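Local coordinates for microtubule-associated protein 1A/1B, light chain 3 (Trypanosoma brucei brucei, PDB 3W1Y), which probably serves in autophagy as a ubiquitin-like protein of the ATG8 family, a family generally coupled to phosphatidylethanolamine in membranes, at residues Y8-T13 with P35-P40; A17-E22 with D121-L126. All coordinates share one frame; numbering follows the deposited sequence.

Contact 1: Y8-T13 with P35-P40; sequences YRYQYT and PILCEP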
ATOM      1  N   TYR A   8     -11.903 -19.183  -3.682  1.00 42.75           N
ATOM      2  CA  TYR A   8     -11.433 -18.383  -4.788  1.00 37.91           C
ATOM      3  C   TYR A   8     -11.953 -18.953  -6.090  1.00 36.28           C
ATOM      4  O   TYR A   8     -12.039 -20.181  -6.265  1.00 35.68           O
ATOM      5  CB  TYR A   8      -9.900 -18.368  -4.786  1.00 36.47           C
ATOM      6  CG  TYR A   8      -9.349 -17.473  -3.704  1.00 35.22           C
ATOM      7  CD1 TYR A   8      -9.230 -17.920  -2.376  1.00 34.29           C
ATOM      8  CD2 TYR A   8      -8.967 -16.164  -4.002  1.00 33.58           C
ATOM      9  CE1 TYR A   8      -8.740 -17.080  -1.379  1.00 33.34           C
ATOM     10  CE2 TYR A   8      -8.484 -15.324  -3.014  1.00 33.32           C
ATOM     11  CZ  TYR A   8      -8.379 -15.785  -1.713  1.00 34.27           C
ATOM     12  OH  TYR A   8      -7.880 -14.924  -0.759  1.00 35.59           O
ATOM     13  N   ARG A   9     -12.283 -18.049  -7.003  1.00 34.04           N
ATOM     14  CA  ARG A   9     -12.742 -18.419  -8.329  1.00 33.75           C
ATOM     15  C   ARG A   9     -11.820 -19.401  -9.055  1.00 32.03           C
ATOM     16  O   ARG A   9     -12.286 -20.382  -9.621  1.00 33.40           O
ATOM     17  CB  ARG A   9     -12.958 -17.173  -9.166  1.00 33.95           C
ATOM     18  CG  ARG A   9     -13.670 -17.486 -10.448  1.00 37.48           C
ATOM     19  CD  ARG A   9     -14.402 -16.280 -11.018  1.00 40.68           C
ATOM     20  NE  ARG A   9     -14.987 -16.698 -12.283  1.00 41.16           N
ATOM     21  CZ  ARG A   9     -14.279 -16.925 -13.380  1.00 40.27           C
ATOM     22  NH1 ARG A   9     -12.969 -16.723 -13.365  1.00 39.61           N
ATOM     23  NH2 ARG A   9     -14.889 -17.344 -14.487  1.00 41.98           N
ATOM     24  N   TYR A  10     -10.515 -19.150  -8.996  1.00 29.60           N
ATOM     25  CA  TYR A  10      -9.488 -20.052  -9.552  1.00 28.19           C
ATOM     26  C   TYR A  10      -9.560 -21.511  -9.079  1.00 27.99           C
ATOM     27  O   TYR A  10      -9.269 -22.412  -9.844  1.00 27.75           O
ATOM     28  CB  TYR A  10      -8.099 -19.502  -9.261  1.00 26.32           C
ATOM     29  CG  TYR A  10      -7.047 -19.913 -10.244  1.00 24.51           C
ATOM     30  CD1 TYR A  10      -6.979 -19.331 -11.507  1.00 25.49           C
ATOM     31  CD2 TYR A  10      -6.083 -20.835  -9.898  1.00 25.37           C
ATOM     32  CE1 TYR A  10      -5.993 -19.698 -12.424  1.00 23.39           C
ATOM     33  CE2 TYR A  10      -5.091 -21.198 -10.786  1.00 25.13           C
ATOM     34  CZ  TYR A  10      -5.064 -20.628 -12.040  1.00 24.92           C
ATOM     35  OH  TYR A  10      -4.090 -20.985 -12.894  1.00 26.30           O
ATOM     36  N   GLN A  11      -9.943 -21.737  -7.825  1.00 27.82           N
ATOM     37  CA  GLN A  11     -10.090 -23.097  -7.320  1.00 28.66           C
ATOM     38  C   GLN A  11     -11.358 -23.805  -7.800  1.00 29.31           C
ATOM     39  O   GLN A  11     -11.386 -25.025  -7.861  1.00 29.21           O
ATOM     40  CB  GLN A  11     -10.010 -23.129  -5.785  1.00 29.37           C
ATOM     41  CG  GLN A  11      -8.657 -22.763  -5.229  1.00 29.45           C
ATOM     42  CD  GLN A  11      -8.709 -22.443  -3.733  1.00 35.85           C
ATOM     43  OE1 GLN A  11      -9.570 -21.686  -3.271  1.00 39.39           O
ATOM     44  NE2 GLN A  11      -7.781 -23.004  -2.981  1.00 36.43           N
ATOM     45  N   TYR A  12     -12.400 -23.055  -8.158  1.00 29.50           N
ATOM     46  CA  TYR A  12     -13.602 -23.669  -8.727  1.00 30.25           C
ATOM     47  C   TYR A  12     -13.454 -23.980 -10.197  1.00 28.87           C
ATOM     48  O   TYR A  12     -14.099 -24.876 -10.711  1.00 29.65           O
ATOM     49  CB  TYR A  12     -14.833 -22.777  -8.523  1.00 32.83           C
ATOM     50  CG  TYR A  12     -15.287 -22.729  -7.094  1.00 37.38           C
ATOM     51  CD1 TYR A  12     -14.807 -21.738  -6.234  1.00 40.32           C
ATOM     52  CD2 TYR A  12     -16.172 -23.687  -6.578  1.00 41.08           C
ATOM     53  CE1 TYR A  12     -15.204 -21.673  -4.903  1.00 42.79           C
ATOM     54  CE2 TYR A  12     -16.581 -23.636  -5.219  1.00 44.53           C
ATOM     55  CZ  TYR A  12     -16.076 -22.615  -4.399  1.00 42.85           C
ATOM     56  OH  TYR A  12     -16.447 -22.509  -3.072  1.00 44.60           O
ATOM     57  N   THR A  13     -12.636 -23.213 -10.894  1.00 27.67           N
ATOM     58  CA  THR A  13     -12.555 -23.342 -12.361  1.00 27.95           C
ATOM     59  C   THR A  13     -11.325 -24.097 -12.813  1.00 27.10           C
ATOM     60  O   THR A  13     -11.225 -24.437 -13.980  1.00 28.11           O
ATOM     61  CB  THR A  13     -12.624 -21.955 -13.094  1.00 27.39           C
ATOM     62  OG1 THR A  13     -11.602 -21.108 -12.575  1.00 29.86           O
ATOM     63  CG2 THR A  13     -13.939 -21.270 -12.845  1.00 26.49           C
ATOM     64  N   PRO A  35       4.727 -18.720  -5.624  1.00 25.38           N
ATOM     65  CA  PRO A  35       3.602 -18.531  -6.560  1.00 24.57           C
ATOM     66  C   PRO A  35       2.365 -17.968  -5.862  1.00 23.95           C
ATOM     67  O   PRO A  35       1.895 -18.513  -4.867  1.00 24.32           O
ATOM     68  CB  PRO A  35       3.356 -19.930  -7.125  1.00 25.17           C
ATOM     69  CG  PRO A  35       3.908 -20.882  -6.062  1.00 26.19           C
ATOM     70  CD  PRO A  35       4.913 -20.131  -5.218  1.00 25.23           C
ATOM     71  N   ILE A  36       1.842 -16.878  -6.417  1.00 23.11           N
ATOM     72  CA  ILE A  36       0.809 -16.095  -5.808  1.00 22.88           C
ATOM     73  C   ILE A  36      -0.359 -15.958  -6.786  1.00 23.44           C
ATOM     74  O   ILE A  36      -0.173 -15.645  -7.964  1.00 22.17           O
ATOM     75  CB  ILE A  36       1.346 -14.698  -5.424  1.00 23.08           C
ATOM     76  CG1 ILE A  36       2.575 -14.829  -4.521  1.00 22.27           C
ATOM     77  CG2 ILE A  36       0.241 -13.811  -4.774  1.00 23.33           C
ATOM     78  CD1 ILE A  36       3.344 -13.503  -4.313  1.00 22.04           C
ATOM     79  N   LEU A  37      -1.566 -16.221  -6.288  1.00 23.65           N
ATOM     80  CA  LEU A  37      -2.765 -16.067  -7.093  1.00 24.15           C
ATOM     81  C   LEU A  37      -3.593 -14.960  -6.445  1.00 25.04           C
ATOM     82  O   LEU A  37      -4.003 -15.119  -5.302  1.00 24.28           O
ATOM     83  CB  LEU A  37      -3.514 -17.418  -7.141  1.00 24.58           C
ATOM     84  CG  LEU A  37      -4.691 -17.657  -8.101  1.00 22.82           C
ATOM     85  CD1 LEU A  37      -5.851 -16.732  -7.748  1.00 20.57           C
ATOM     86  CD2 LEU A  37      -4.267 -17.478  -9.532  1.00 19.85           C
ATOM     87  N   CYS A  38      -3.768 -13.818  -7.131  1.00 26.33           N
ATOM     88  CA  CYS A  38      -4.594 -12.704  -6.602  1.00 28.43           C
ATOM     89  C   CYS A  38      -5.887 -12.549  -7.329  1.00 28.33           C
ATOM     90  O   CYS A  38      -5.901 -12.563  -8.553  1.00 29.01           O
ATOM     91  CB  CYS A  38      -3.905 -11.329  -6.664  1.00 28.86           C
ATOM     92  SG  CYS A  38      -2.265 -11.407  -6.284  1.00 36.48           S
ATOM     93  N   GLU A  39      -6.959 -12.396  -6.559  1.00 28.88           N
ATOM     94  CA  GLU A  39      -8.282 -12.132  -7.079  1.00 30.35           C
ATOM     95  C   GLU A  39      -8.892 -10.975  -6.304  1.00 31.33           C
ATOM     96  O   GLU A  39      -8.566 -10.780  -5.133  1.00 29.94           O
ATOM     97  CB  GLU A  39      -9.198 -13.349  -6.944  1.00 30.58           C
ATOM     98  CG  GLU A  39      -8.771 -14.533  -7.797  1.00 31.12           C
ATOM     99  CD  GLU A  39      -9.748 -15.697  -7.695  1.00 31.13           C
ATOM    100  OE1 GLU A  39     -10.685 -15.678  -6.878  1.00 34.16           O
ATOM    101  OE2 GLU A  39      -9.574 -16.658  -8.428  1.00 33.38           O
ATOM    102  N   PRO A  40      -9.801 -10.228  -6.951  1.00 32.61           N
ATOM    103  CA  PRO A  40     -10.486  -9.136  -6.255  1.00 34.89           C
ATOM    104  C   PRO A  40     -11.249  -9.631  -5.014  1.00 37.22           C
ATOM    105  O   PRO A  40     -11.738 -10.761  -4.980  1.00 36.56           O
ATOM    106  CB  PRO A  40     -11.450  -8.565  -7.298  1.00 34.54           C
ATOM    107  CG  PRO A  40     -11.033  -9.128  -8.601  1.00 35.53           C
ATOM    108  CD  PRO A  40     -10.257 -10.402  -8.341  1.00 32.89           C
TER

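Contact 2: A17-E22 with D121-L126; sequences AERAKE and DPDGFL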
ATOM      1  N   ALA A  17      -5.625 -30.857  -9.550  1.00 28.27           N
ATOM      2  CA  ALA A  17      -4.497 -31.521 -10.211  1.00 28.53           C
ATOM      3  C   ALA A  17      -3.705 -30.509 -11.057  1.00 27.60           C
ATOM      4  O   ALA A  17      -2.496 -30.432 -10.929  1.00 27.23           O
ATOM      5  CB  ALA A  17      -4.982 -32.732 -11.070  1.00 27.93           C
ATOM      6  N   GLU A  18      -4.393 -29.742 -11.905  1.00 28.03           N
ATOM      7  CA  GLU A  18      -3.744 -28.701 -12.715  1.00 29.19           C
ATOM      8  C   GLU A  18      -3.125 -27.531 -11.917  1.00 27.40           C
ATOM      9  O   GLU A  18      -2.038 -27.052 -12.248  1.00 27.25           O
ATOM     10  CB  GLU A  18      -4.648 -28.220 -13.873  1.00 29.48           C
ATOM     11  CG  GLU A  18      -5.769 -27.258 -13.533  1.00 32.98           C
ATOM     12  CD  GLU A  18      -6.721 -26.976 -14.732  1.00 33.23           C
ATOM     13  OE1 GLU A  18      -6.269 -26.313 -15.691  1.00 36.24           O
ATOM     14  OE2 GLU A  18      -7.911 -27.414 -14.694  1.00 36.07           O
ATOM     15  N   ARG A  19      -3.778 -27.087 -10.853  1.00 26.62           N
ATOM     16  CA  ARG A  19      -3.140 -26.101  -9.965  1.00 25.96           C
ATOM     17  C   ARG A  19      -1.862 -26.645  -9.286  1.00 26.02           C
ATOM     18  O   ARG A  19      -0.838 -25.986  -9.322  1.00 25.48           O
ATOM     19  CB  ARG A  19      -4.118 -25.584  -8.928  1.00 25.57           C
ATOM     20  CG  ARG A  19      -5.298 -24.893  -9.522  1.00 24.63           C
ATOM     21  CD  ARG A  19      -6.192 -24.404  -8.414  1.00 23.85           C
ATOM     22  NE  ARG A  19      -7.325 -25.291  -8.219  1.00 22.32           N
ATOM     23  CZ  ARG A  19      -7.628 -25.913  -7.088  1.00 21.62           C
ATOM     24  NH1 ARG A  19      -6.886 -25.773  -5.988  1.00 19.93           N
ATOM     25  NH2 ARG A  19      -8.696 -26.676  -7.070  1.00 18.68           N
ATOM     26  N   ALA A  20      -1.939 -27.830  -8.680  1.00 26.40           N
ATOM     27  CA  ALA A  20      -0.772 -28.491  -8.084  1.00 27.31           C
ATOM     28  C   ALA A  20       0.386 -28.678  -9.073  1.00 27.89           C
ATOM     29  O   ALA A  20       1.537 -28.479  -8.714  1.00 27.76           O
ATOM     30  CB  ALA A  20      -1.154 -29.856  -7.462  1.00 26.22           C
ATOM     31  N   LYS A  21       0.073 -29.088 -10.302  1.00 29.87           N
ATOM     32  CA  LYS A  21       1.081 -29.238 -11.362  1.00 31.18           C
ATOM     33  C   LYS A  21       1.711 -27.879 -11.702  1.00 30.44           C
ATOM     34  O   LYS A  21       2.926 -27.740 -11.791  1.00 30.89           O
ATOM     35  CB  LYS A  21       0.462 -29.904 -12.600  1.00 31.73           C
ATOM     36  CG  LYS A  21       1.356 -29.926 -13.831  1.00 36.41           C
ATOM     37  CD  LYS A  21       2.344 -31.100 -13.831  1.00 43.71           C
ATOM     38  CE  LYS A  21       3.575 -30.793 -14.701  1.00 47.85           C
ATOM     39  NZ  LYS A  21       4.514 -29.842 -13.983  1.00 49.82           N
ATOM     40  N   GLU A  22       0.875 -26.871 -11.859  1.00 29.51           N
ATOM     41  CA  GLU A  22       1.354 -25.552 -12.122  1.00 29.01           C
ATOM     42  C   GLU A  22       2.375 -25.089 -11.073  1.00 28.13           C
ATOM     43  O   GLU A  22       3.451 -24.609 -11.430  1.00 28.78           O
ATOM     44  CB  GLU A  22       0.172 -24.593 -12.235  1.00 28.54           C
ATOM     45  CG  GLU A  22       0.536 -23.267 -12.806  1.00 32.01           C
ATOM     46  CD  GLU A  22      -0.639 -22.311 -12.910  1.00 38.39           C
ATOM     47  OE1 GLU A  22      -1.801 -22.714 -12.650  1.00 41.29           O
ATOM     48  OE2 GLU A  22      -0.388 -21.139 -13.259  1.00 40.94           O
ATOM     49  N   ASP A 121      -1.823 -22.735   0.287  1.00 29.38           N
ATOM     50  CA  ASP A 121      -2.850 -23.712   0.011  1.00 28.87           C
ATOM     51  C   ASP A 121      -2.225 -25.087  -0.222  1.00 28.42           C
ATOM     52  O   ASP A 121      -1.071 -25.188  -0.622  1.00 28.52           O
ATOM     53  CB  ASP A 121      -3.544 -23.270  -1.277  1.00 28.90           C
ATOM     54  CG  ASP A 121      -4.825 -23.966  -1.500  1.00 28.07           C
ATOM     55  OD1 ASP A 121      -4.849 -25.031  -2.170  1.00 28.17           O
ATOM     56  OD2 ASP A 121      -5.803 -23.454  -0.966  1.00 30.02           O
ATOM     57  N   PRO A 122      -2.989 -26.165   0.015  1.00 28.75           N
ATOM     58  CA  PRO A 122      -2.482 -27.473  -0.420  1.00 28.67           C
ATOM     59  C   PRO A 122      -2.052 -27.551  -1.900  1.00 28.54           C
ATOM     60  O   PRO A 122      -1.217 -28.400  -2.243  1.00 29.39           O
ATOM     61  CB  PRO A 122      -3.671 -28.414  -0.155  1.00 29.35           C
ATOM     62  CG  PRO A 122      -4.440 -27.745   0.931  1.00 29.46           C
ATOM     63  CD  PRO A 122      -4.282 -26.273   0.728  1.00 28.18           C
ATOM     64  N   ASP A 123      -2.621 -26.716  -2.772  1.00 27.84           N
ATOM     65  CA  ASP A 123      -2.280 -26.782  -4.201  1.00 28.00           C
ATOM     66  C   ASP A 123      -0.964 -26.059  -4.525  1.00 27.56           C
ATOM     67  O   ASP A 123      -0.524 -26.068  -5.669  1.00 28.22           O
ATOM     68  CB  ASP A 123      -3.433 -26.315  -5.139  1.00 27.49           C
ATOM     69  CG  ASP A 123      -3.719 -24.804  -5.070  1.00 27.44           C
ATOM     70  OD1 ASP A 123      -2.931 -23.998  -4.517  1.00 26.05           O
ATOM     71  OD2 ASP A 123      -4.785 -24.407  -5.582  1.00 29.13           O
ATOM     72  N   GLY A 124      -0.343 -25.443  -3.522  1.00 26.84           N
ATOM     73  CA  GLY A 124       0.942 -24.788  -3.726  1.00 26.67           C
ATOM     74  C   GLY A 124       0.912 -23.273  -3.886  1.00 25.83           C
ATOM     75  O   GLY A 124       1.950 -22.633  -3.735  1.00 26.10           O
ATOM     76  N   PHE A 125      -0.244 -22.696  -4.209  1.00 25.23           N
ATOM     77  CA  PHE A 125      -0.341 -21.237  -4.377  1.00 24.52           C
ATOM     78  C   PHE A 125      -0.520 -20.568  -3.028  1.00 24.64           C
ATOM     79  O   PHE A 125      -1.112 -21.157  -2.111  1.00 24.42           O
ATOM     80  CB  PHE A 125      -1.557 -20.810  -5.223  1.00 24.56           C
ATOM     81  CG  PHE A 125      -1.358 -20.905  -6.717  1.00 23.21           C
ATOM     82  CD1 PHE A 125      -1.955 -21.941  -7.438  1.00 23.39           C
ATOM     83  CD2 PHE A 125      -0.644 -19.926  -7.406  1.00 21.82           C
ATOM     84  CE1 PHE A 125      -1.805 -22.032  -8.835  1.00 23.04           C
ATOM     85  CE2 PHE A 125      -0.490 -20.004  -8.790  1.00 23.10           C
ATOM     86  CZ  PHE A 125      -1.071 -21.076  -9.502  1.00 22.54           C
ATOM     87  N   LEU A 126      -0.012 -19.334  -2.932  1.00 23.85           N
ATOM     88  CA  LEU A 126      -0.436 -18.391  -1.898  1.00 23.60           C
ATOM     89  C   LEU A 126      -1.600 -17.569  -2.491  1.00 23.52           C
ATOM     90  O   LEU A 126      -1.402 -16.858  -3.477  1.00 22.30           O
ATOM     91  CB  LEU A 126       0.721 -17.463  -1.521  1.00 22.86           C
ATOM     92  CG  LEU A 126       0.392 -16.442  -0.449  1.00 23.68           C
ATOM     93  CD1 LEU A 126      -0.115 -17.134   0.832  1.00 22.22           C
ATOM     94  CD2 LEU A 126       1.593 -15.530  -0.179  1.00 23.32           C
TER
HETATM   95  O   HOH W   1      -6.976 -26.211  -3.010  1.00 30.87           O

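Contact 1: Y8-T13 with P35-P40
Y8, R9 and Y10, at the start of helix 9-13, meet L37 and E39 of strand 35-40, the short helix running across the strand at 107° with their axes 10.2 Å apart at closest approach. E39 carries the polar half of the contact. Its chain, extended beyond CG (chi2 -177°), carries the carboxylate out from the strand to the first turn of the helix, where backbone N-H groups still lack acceptors within the helix. E39 OE1 accepts from R9 N at 2.9 Å, and E39 OE2 accepts from Y10 N at 2.7 Å, the straighter bond at 157°. Both oxygens use their syn lone pairs, so the two bonds fix the rotation of the group; a negative charge here would probably be favoured by the helix dipole. Glutamate suits the place because it is long enough to reach the helix and its two buried oxygens can take two adjacent N-H groups. The Y8 ring presents its edge to this carboxylate, CD2 lying 3.4 Å from E39 OE1, while its hydroxyl bonds to S129. Two residues earlier on the strand the contact turns apolar: L37 CD2 sits over the centre of one face of the Y10 ring, 3.7 Å from the centroid, in a CH-pi contact. Tyrosine offers leucine a broad face and still sends its OH to E22. R9 forms a salt bridge with E64 of helix 59-66. Packing of an N-terminal helix against the central sheet of a ubiquitin-like core is characteristic of the ATG8 family; here a strand glutamate accepts two backbone N-H groups at that helix's start.

Contact 2: A17-E22 with D121-L126
R19 and D123 meet with their flat groups strongly turned, guanidinium and carboxylate planes 66° apart. R19 NH1 reaches D123 OD2 at 2.5 Å; the oxygen lies in the guanidinium plane, and the nitrogen approaches it on its anti side, somewhat out of the carboxylate plane: a salt bridge through one nitrogen and one oxygen. The arginine chain bends at chi3 (-101°). A water accepts from R19 NH1 and donates to D121 OD1, linking the guanidinium to the second aspartate, whose negative charge probably adds to the attraction. F125 turns its ring edge to E22, CZ 3.6 Å from OE1, with ring and carboxylate planes 85° apart; the acid's main partner is K69. Small A20 lets the loop come near, its CA donating a C-H...O contact to D123 O at 3.4 Å. Aspartate fits both loop positions because its short chain can fold back onto the backbone: D121 OD1 accepts from D123 N, and D123 OD1 from F125 N at 3.0 Å. G124 takes the positive phi that glycine tolerates. Two successive Asx turns, the first sharing its residues with a type I beta turn from D121 to G124, shape the loop that docks on helix 16-29 just before strand 126-133.

From the N terminus the chain passes through helix 9-13 and helix 16-29 before entering strand 33-40, where contact 1 closes a loop of 21 intervening residues. Contact 2 begins within that loop, on helix 16-29, and closes far later, across 98 residues, in the turn leading into strand 126-133; the two closures therefore cross. Their centres lie 10 Å apart. Y10 OH and E22 OE1 join the two helical segments, and the backbone pair P35 O and L126 N joins the two sheet-side segments, where strands 33-40 and 126-133 run parallel. Together the contacts fasten both N-terminal helices to the ubiquitin-like core.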